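Local coordinates for protein probable aquaporin AqpM (Archaeoglobus fulgidus, PDB 3NE2) that probably forms a membrane channel through which water moves in both directions, driven by osmosis, at residues 22-27 against 59-63. Numbering follows the deposited sequence.
Sequences FGPGAA and IGMAF
The ring of F63 lies flat over G23, whose CA sits 3.4 Å from the centroid of that ring and 5° off its normal, a CH-pi contact. The CA-to-CB bond of F63 points sideways, but chi1 of -91°, between wells, and chi2 of -87° bring the ring nearer the other helix. A beta carbon on G23 would run into atom CE1 of F63, so glycine lets the two backbones close to 4.2 Å between the CA atoms of G23 and F63. The segments 22-27 and 59-63 are helical and antiparallel, at 162°, with axes 7.8 Å apart; A26 faces I59 at 5.5 Å between CA atoms. Helix 5-34 is kinked where the N atoms of P24 and G25 make no bond to the turn before; P24 has no amide hydrogen to give. P24 points its CB away, yet its CD reaches CZ of F63 at 3.5 Å. About one turn after G23, two small side chains meet head-on, A26 CB to A62 CB at 3.5 Å. I59, with chi1 m and chi2 t, stretches out so that CD1 comes to 3.8 Å from A27 CA. F63 and P24 also touch R203, just after the second NPA motif, while A62 packs on T189 of a neighbouring subunit. In this transmembrane helix pair of the first aquaporin repeat, the side chains that meet are apolar and no hydrogen bond joins the segments, so the contact probably depends on van der Waals packing, which small G23, A26 and A62 allow.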
# COMPACT_ATOMS: atom_id res chain seq x y z
N PHE C 22 5.64 11.65 12.72
CA PHE C 22 5.02 10.40 12.29
C PHE C 22 6.00 9.46 11.61
O PHE C 22 5.95 8.25 11.81
CB PHE C 22 3.87 10.70 11.34
CG PHE C 22 2.65 11.31 12.01
CD1 PHE C 22 1.56 10.52 12.37
CD2 PHE C 22 2.59 12.66 12.26
CE1 PHE C 22 0.46 11.07 12.97
CE2 PHE C 22 1.48 13.20 12.88
CZ PHE C 22 0.41 12.39 13.22
N GLY C 23 6.88 10.00 10.78
CA GLY C 23 7.84 9.18 10.05
C GLY C 23 8.69 8.36 11.00
O GLY C 23 8.49 7.15 11.11
N PRO C 24 9.64 9.01 11.70
CA PRO C 24 10.49 8.30 12.68
C PRO C 24 9.73 7.78 13.92
O PRO C 24 10.26 6.96 14.70
CB PRO C 24 11.54 9.36 13.08
CG PRO C 24 11.55 10.34 11.95
CD PRO C 24 10.12 10.38 11.45
N GLY C 25 8.50 8.29 14.10
CA GLY C 25 7.62 7.84 15.18
C GLY C 25 7.18 6.39 15.03
O GLY C 25 7.03 5.68 16.03
N ALA C 26 6.96 5.96 13.79
CA ALA C 26 6.69 4.54 13.48
C ALA C 26 7.90 3.65 13.82
O ALA C 26 7.75 2.57 14.40
CB ALA C 26 6.32 4.37 12.02
N ALA C 27 9.10 4.13 13.45
CA ALA C 27 10.35 3.42 13.76
C ALA C 27 10.49 3.15 15.26
O ALA C 27 10.86 2.03 15.65
CB ALA C 27 11.54 4.21 13.25
N ILE C 59 6.91 1.07 8.18
CA ILE C 59 7.62 2.31 8.51
C ILE C 59 7.74 3.27 7.30
O ILE C 59 7.53 4.50 7.42
CB ILE C 59 9.02 2.00 9.05
CG1 ILE C 59 8.94 1.36 10.42
CG2 ILE C 59 9.83 3.24 9.21
CD1 ILE C 59 10.27 0.88 10.94
N GLY C 60 8.11 2.72 6.15
CA GLY C 60 8.20 3.51 4.94
C GLY C 60 6.88 4.16 4.58
O GLY C 60 6.85 5.27 4.09
N MET C 61 5.78 3.46 4.86
CA MET C 61 4.42 3.96 4.53
C MET C 61 3.92 5.00 5.52
O MET C 61 3.26 5.97 5.12
CB MET C 61 3.44 2.78 4.45
CG MET C 61 3.68 1.89 3.24
SD MET C 61 3.76 2.88 1.75
CE MET C 61 2.01 3.09 1.46
N ALA C 62 4.26 4.82 6.79
CA ALA C 62 4.08 5.87 7.80
C ALA C 62 4.73 7.17 7.34
O ALA C 62 4.11 8.23 7.42
CB ALA C 62 4.68 5.44 9.13
N PHE C 63 5.97 7.09 6.87
CA PHE C 63 6.63 8.21 6.20
C PHE C 63 5.90 8.71 4.93
O PHE C 63 5.58 9.87 4.82
CB PHE C 63 8.05 7.80 5.77
CG PHE C 63 9.13 8.08 6.80
CD1 PHE C 63 9.76 9.31 6.83
CD2 PHE C 63 9.54 7.10 7.69
CE1 PHE C 63 10.76 9.56 7.74
CE2 PHE C 63 10.56 7.36 8.60
CZ PHE C 63 11.16 8.59 8.62